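Local coordinates for glycosyl transferases group 1 family protein (Francisella tularensis subsp. tularensis, PDB 5I45), which probably transfers sugar residues as a group 1 glycosyltransferase of the GT-B type, the chain described being its C-terminal domain, at residues Gln19-Lys24 with Tyr109-Ile114; Ala133-Val138 with Lys183-Gly188. All blocks are in the same frame, centred on the assembly; numbering follows the deposited sequence.

Both contacts lie in the Rossmann-like C-terminal domain of this GT-B protein, whose parallel sheet has helices packed around it. Contact 1 sets helix 17-23 against the end of helix 104-111 and the turn into strand 114-117; contact 2 sets the turn into strand 137-140 against helix 178-195. Their centres are about 14 Å apart, and each is about 12 Å from the centre of the chain. The two contacts touch directly: Asp-113 O lies 3.0 Å from Ala-137 N, a probable hydrogen bond where the two neighbouring strands begin, and Cys-136 SG packs 3.1 Å from Tyr-109 O of helix 104-111. Neither contact includes a bound ligand.

Contact 1 (Gln19-Lys24 with Tyr109-Ile114); sequences QQWQDK and YRALDI
In this Rossmann-like domain, helix 17-23 near the start of the chain packs on the last turn of helix 104-111, just where the chain bends towards strand 114-117. The meeting is one of carbon against carbon and against backbone carbonyls. The backbones come closest at Trp-21 and Ala-111, whose CA atoms are 4.5 Å apart, and the small methyl of Ala-111 suits this spot, where the two backbones approach closely. Ala-111 CB points at the first helix, lying 3.8 Å from Trp-21 N, with Lys-24 CG also resting on it.

Gln-20 and Lys-24 border the methyl with the aliphatic parts of their side chains. Gln-20 CB sits 3.7 Å from Arg-110 O, and its chain then bends at chi2 (-58°), so that a long polar residue can present methylenes to the partner. Lys-24 likewise lends its CG here while its ammonium reaches Ser-107 OG, one turn back along the partner helix.

The aromatic part belongs to Trp-21, buried, with CG anti to the backbone N (chi1 175°). This rotamer carries the indole past the end of helix 104-111. Its six-membered ring brings CE3 to 3.5 Å from Ala-111 O, which lies at the ring edge near its plane, where the partly positive aromatic C-H can face the oxygen. The only indole N-H is spent elsewhere, on Gly-28 O, a bond that satisfies the buried polar atom and helps fix the ring's rotation. Leu-112 directs its CB away from helix 17-23, yet one branch of its fork returns: its side chain crosses the indole obliquely, with CD2 3.9 Å from Trp-21 CZ3.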
loop_
_atom_site.group_PDB
_atom_site.type_symbol
_atom_site.label_atom_id
_atom_site.label_comp_id
_atom_site.label_asym_id
_atom_site.label_seq_id
_atom_site.Cartn_x
_atom_site.Cartn_y
_atom_site.Cartn_z
ATOM N N GLN A 19 9.723 -4.422 -13.712
ATOM C CA GLN A 19 11.101 -3.929 -13.788
ATOM C C GLN A 19 11.339 -2.862 -12.705
ATOM O O GLN A 19 12.389 -2.837 -12.099
ATOM C CB GLN A 19 11.432 -3.363 -15.183
ATOM C CG GLN A 19 12.900 -2.967 -15.324
ATOM C CD GLN A 19 13.801 -4.149 -15.169
ATOM O OE1 GLN A 19 13.747 -5.073 -15.971
ATOM N NE2 GLN A 19 14.621 -4.158 -14.109
ATOM N N GLN A 20 10.359 -1.992 -12.469
ATOM C CA GLN A 20 10.492 -0.974 -11.412
ATOM C C GLN A 20 10.676 -1.651 -10.049
ATOM O O GLN A 20 11.505 -1.217 -9.259
ATOM C CB GLN A 20 9.275 -0.056 -11.365
ATOM C CG GLN A 20 8.968 0.739 -12.616
ATOM C CD GLN A 20 10.107 1.625 -13.028
ATOM O OE1 GLN A 20 10.708 1.454 -14.117
ATOM N NE2 GLN A 20 10.492 2.525 -12.135
ATOM N N TRP A 21 9.928 -2.726 -9.802
ATOM C CA TRP A 21 10.107 -3.486 -8.569
ATOM C C TRP A 21 11.504 -4.110 -8.524
ATOM O O TRP A 21 12.192 -4.017 -7.499
ATOM C CB TRP A 21 9.021 -4.560 -8.426
ATOM C CG TRP A 21 9.265 -5.411 -7.241
ATOM C CD1 TRP A 21 9.951 -6.595 -7.228
ATOM C CD2 TRP A 21 8.956 -5.112 -5.866
ATOM N NE1 TRP A 21 10.086 -7.049 -5.939
ATOM C CE2 TRP A 21 9.470 -6.172 -5.086
ATOM C CE3 TRP A 21 8.304 -4.062 -5.220
ATOM C CZ2 TRP A 21 9.326 -6.217 -3.699
ATOM C CZ3 TRP A 21 8.185 -4.115 -3.835
ATOM C CH2 TRP A 21 8.692 -5.170 -3.107
ATOM N N GLN A 22 11.940 -4.751 -9.615
ATOM C CA GLN A 22 13.290 -5.329 -9.625
ATOM C C GLN A 22 14.357 -4.291 -9.277
ATOM O O GLN A 22 15.305 -4.601 -8.539
ATOM C CB GLN A 22 13.597 -5.986 -10.983
ATOM C CG GLN A 22 12.849 -7.273 -11.216
ATOM C CD GLN A 22 13.197 -8.313 -10.185
ATOM O OE1 GLN A 22 14.398 -8.621 -9.987
ATOM N NE2 GLN A 22 12.201 -8.871 -9.525
ATOM N N ASP A 23 14.192 -3.066 -9.755
ATOM C CA ASP A 23 15.215 -2.023 -9.552
ATOM C C ASP A 23 15.350 -1.629 -8.096
ATOM O O ASP A 23 16.348 -1.054 -7.724
ATOM C CB ASP A 23 14.887 -0.766 -10.365
ATOM C CG ASP A 23 14.983 -0.968 -11.870
ATOM O OD1 ASP A 23 15.516 -1.977 -12.351
ATOM O OD2 ASP A 23 14.471 -0.071 -12.555
ATOM N N LYS A 24 14.356 -1.961 -7.264
ATOM C CA LYS A 24 14.451 -1.669 -5.809
ATOM C C LYS A 24 15.389 -2.612 -5.056
ATOM O O LYS A 24 15.760 -2.347 -3.915
ATOM C CB LYS A 24 13.061 -1.683 -5.168
ATOM C CG LYS A 24 12.110 -0.608 -5.719
ATOM C CD LYS A 24 12.646 0.796 -5.506
ATOM C CE LYS A 24 11.601 1.858 -5.794
ATOM N NZ LYS A 24 12.177 3.215 -5.664
ATOM N N TYR A 109 5.423 4.065 -5.588
ATOM C CA TYR A 109 4.098 3.738 -6.103
ATOM C C TYR A 109 4.218 3.005 -7.434
ATOM O O TYR A 109 3.482 2.044 -7.688
ATOM C CB TYR A 109 3.223 4.968 -6.270
ATOM C CG TYR A 109 2.718 5.551 -4.981
ATOM C CD1 TYR A 109 1.729 4.911 -4.261
ATOM C CD2 TYR A 109 3.215 6.741 -4.484
ATOM C CE1 TYR A 109 1.219 5.456 -3.111
ATOM C CE2 TYR A 109 2.719 7.277 -3.311
ATOM C CZ TYR A 109 1.720 6.623 -2.647
ATOM O OH TYR A 109 1.205 7.150 -1.479
ATOM N N ARG A 110 5.173 3.436 -8.253
ATOM C CA ARG A 110 5.387 2.809 -9.568
ATOM C C ARG A 110 5.880 1.372 -9.511
ATOM O O ARG A 110 5.779 0.639 -10.490
ATOM C CB ARG A 110 6.350 3.661 -10.406
ATOM C CG ARG A 110 5.674 4.859 -11.006
ATOM C CD ARG A 110 6.543 5.585 -12.017
ATOM N NE ARG A 110 7.501 6.506 -11.409
ATOM C CZ ARG A 110 7.206 7.738 -10.992
ATOM N NH1 ARG A 110 5.944 8.212 -11.067
ATOM N NH2 ARG A 110 8.176 8.500 -10.478
ATOM N N ALA A 111 6.426 0.969 -8.371
ATOM C CA ALA A 111 6.940 -0.378 -8.180
ATOM C C ALA A 111 5.920 -1.324 -7.547
ATOM O O ALA A 111 6.165 -2.531 -7.521
ATOM C CB ALA A 111 8.199 -0.345 -7.329
ATOM N N LEU A 112 4.796 -0.787 -7.045
ATOM C CA LEU A 112 3.854 -1.594 -6.257
ATOM C C LEU A 112 2.581 -1.977 -6.983
ATOM O O LEU A 112 1.984 -1.158 -7.681
ATOM C CB LEU A 112 3.451 -0.796 -4.999
ATOM C CG LEU A 112 4.598 -0.522 -4.037
ATOM C CD1 LEU A 112 4.189 0.541 -3.031
ATOM C CD2 LEU A 112 5.120 -1.781 -3.373
ATOM N N ASP A 113 2.147 -3.233 -6.836
ATOM C CA ASP A 113 0.870 -3.665 -7.371
ATOM C C ASP A 113 -0.316 -3.254 -6.518
ATOM O O ASP A 113 -1.374 -3.004 -7.044
ATOM C CB ASP A 113 0.836 -5.176 -7.596
ATOM C CG ASP A 113 1.439 -5.564 -8.915
ATOM O OD1 ASP A 113 2.666 -5.546 -9.066
ATOM O OD2 ASP A 113 0.646 -5.833 -9.847
ATOM N N ILE A 114 -0.118 -3.250 -5.196
ATOM C CA ILE A 114 -1.219 -2.981 -4.253
ATOM C C ILE A 114 -0.730 -1.998 -3.234
ATOM O O ILE A 114 0.413 -2.127 -2.765
ATOM C CB ILE A 114 -1.668 -4.282 -3.561
ATOM C CG1 ILE A 114 -2.105 -5.341 -4.579
ATOM C CG2 ILE A 114 -2.726 -3.992 -2.502
ATOM C CD1 ILE A 114 -2.344 -6.729 -4.009
#

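Contact 2 (Ala133-Val138 with Lys183-Gly188); sequences ASKCAV and KIAQNG
A single water joins the two backbones in this otherwise close contact, between the turn that leads into strand 137-140 and helix 178-195, the last helix of the Rossmann-like domain. The water donates to both Cys-136 O and Ala-185 O, at 2.8 Å from Ala-185 O, and so satisfies the carbonyl of the residue before strand 137-140 and a helix carbonyl together.

The turn itself is a Schellman motif that ends helix 126-133. Lys-135 is its C-prime residue, with phi at +63°; the motif bonds run from Cys-136 N to Ala-131 O and from Lys-135 N to Met-132 O. The reversal presents Lys-135 O to the helix, and Ala-185 CB points at the turn, 3.4 Å from that oxygen. Its small methyl permits the close approach of the chains, whose CA atoms at Ala-137 and Ala-185 are 4.3 Å apart. Ala-137 CB lies beside the same methyl and also reaches Ile-184 CG2, the beta branch of an isoleucine whose end leads away from the turn.

The polar part is a lysine-glutamine pair. Lys-135 sends its long chain alongside Gln-186, the two pointing the same way; its CG passes Ala-185 O before the chain bends at chi3 (-69°). Gln-186 starts away from the turn, with CG anti to the backbone N, and its bend at chi2 brings the amide back. Its NE2 bonds to Asp-190 OD1 one turn further on, which steadies the amide and leaves the carbonyl turned to the lysine; Lys-135 also makes a cation-pi contact with Tyr-189. The ammonium meets the amide oxygen in the carbonyl plane, on a lone pair, with Lys-135 NZ 3.0 Å from Gln-186 OE1.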
loop_
_atom_site.group_PDB
_atom_site.type_symbol
_atom_site.label_atom_id
_atom_site.label_comp_id
_atom_site.label_asym_id
_atom_site.label_seq_id
_atom_site.Cartn_x
_atom_site.Cartn_y
_atom_site.Cartn_z
ATOM N N ALA A 133 -3.496 7.067 -9.051
ATOM C CA ALA A 133 -2.876 7.761 -10.193
ATOM C C ALA A 133 -1.710 6.952 -10.763
ATOM O O ALA A 133 -1.377 7.111 -11.944
ATOM C CB ALA A 133 -2.435 9.155 -9.780
ATOM N N SER A 134 -1.118 6.109 -9.926
ATOM C CA SER A 134 -0.018 5.275 -10.362
ATOM C C SER A 134 -0.470 3.894 -10.818
ATOM O O SER A 134 0.358 3.054 -11.114
ATOM C CB SER A 134 0.997 5.124 -9.233
ATOM O OG SER A 134 1.366 6.384 -8.682
ATOM N N LYS A 135 -1.783 3.675 -10.868
ATOM C CA LYS A 135 -2.373 2.418 -11.258
ATOM C C LYS A 135 -2.032 1.256 -10.311
ATOM O O LYS A 135 -1.914 0.104 -10.701
ATOM C CB LYS A 135 -2.105 2.097 -12.740
ATOM C CG LYS A 135 -3.293 1.471 -13.448
ATOM C CD LYS A 135 -3.084 1.253 -14.935
ATOM C CE LYS A 135 -3.025 2.525 -15.777
ATOM N NZ LYS A 135 -2.952 2.175 -17.221
ATOM N N CYS A 136 -1.936 1.599 -9.039
ATOM C CA CYS A 136 -1.871 0.592 -7.952
ATOM C C CYS A 136 -3.302 0.242 -7.566
ATOM O O CYS A 136 -4.177 1.113 -7.554
ATOM C CB CYS A 136 -1.185 1.152 -6.715
ATOM S SG CYS A 136 0.425 1.848 -6.972
ATOM N N ALA A 137 -3.576 -1.013 -7.220
ATOM C CA ALA A 137 -4.889 -1.367 -6.664
ATOM C C ALA A 137 -4.898 -0.939 -5.206
ATOM O O ALA A 137 -3.943 -1.269 -4.496
ATOM C CB ALA A 137 -5.111 -2.851 -6.794
ATOM N N VAL A 138 -5.941 -0.267 -4.737
ATOM C CA VAL A 138 -5.982 0.247 -3.373
ATOM C C VAL A 138 -7.014 -0.450 -2.506
ATOM O O VAL A 138 -8.192 -0.674 -2.892
ATOM C CB VAL A 138 -6.275 1.765 -3.388
ATOM C CG1 VAL A 138 -6.480 2.333 -1.985
ATOM C CG2 VAL A 138 -5.136 2.499 -4.051
ATOM N N LYS A 183 -8.085 -4.741 -13.411
ATOM C CA LYS A 183 -9.282 -3.986 -13.720
ATOM C C LYS A 183 -9.631 -2.963 -12.634
ATOM O O LYS A 183 -9.957 -1.824 -12.944
ATOM C CB LYS A 183 -10.438 -4.923 -13.994
ATOM C CG LYS A 183 -11.759 -4.210 -14.199
ATOM C CD LYS A 183 -12.553 -4.820 -15.323
ATOM C CE LYS A 183 -14.023 -4.513 -15.138
ATOM N NZ LYS A 183 -14.184 -3.537 -14.016
ATOM N N ILE A 184 -9.538 -3.382 -11.372
ATOM C CA ILE A 184 -9.760 -2.485 -10.241
ATOM C C ILE A 184 -8.784 -1.311 -10.304
ATOM O O ILE A 184 -9.182 -0.170 -10.193
ATOM C CB ILE A 184 -9.568 -3.256 -8.912
ATOM C CG1 ILE A 184 -10.713 -4.251 -8.710
ATOM C CG2 ILE A 184 -9.410 -2.318 -7.717
ATOM C CD1 ILE A 184 -12.045 -3.669 -8.403
ATOM N N ALA A 185 -7.515 -1.639 -10.547
ATOM C CA ALA A 185 -6.464 -0.611 -10.607
ATOM C C ALA A 185 -6.691 0.391 -11.750
ATOM O O ALA A 185 -6.560 1.587 -11.560
ATOM C CB ALA A 185 -5.084 -1.239 -10.698
ATOM N N GLN A 186 -7.019 -0.131 -12.925
ATOM C CA GLN A 186 -7.336 0.707 -14.065
ATOM C C GLN A 186 -8.549 1.584 -13.778
ATOM O O GLN A 186 -8.552 2.772 -14.124
ATOM C CB GLN A 186 -7.548 -0.155 -15.281
ATOM C CG GLN A 186 -7.832 0.633 -16.547
ATOM C CD GLN A 186 -6.623 1.378 -17.069
ATOM O OE1 GLN A 186 -5.570 0.785 -17.287
ATOM N NE2 GLN A 186 -6.754 2.677 -17.281
ATOM N N ASN A 187 -9.591 1.027 -13.171
ATOM C CA ASN A 187 -10.757 1.822 -12.861
ATOM C C ASN A 187 -10.406 2.964 -11.894
ATOM O O ASN A 187 -10.895 4.072 -12.045
ATOM C CB ASN A 187 -11.850 0.960 -12.244
ATOM C CG ASN A 187 -12.472 -0.028 -13.216
ATOM O OD1 ASN A 187 -13.130 -1.000 -12.792
ATOM N ND2 ASN A 187 -12.316 0.203 -14.506
ATOM N N GLY A 188 -9.571 2.679 -10.890
ATOM C CA GLY A 188 -9.128 3.729 -9.957
ATOM C C GLY A 188 -8.346 4.832 -10.672
ATOM O O GLY A 188 -8.549 6.013 -10.436
HETATM O O HOH W 1 -6.280 2.339 -8.875
#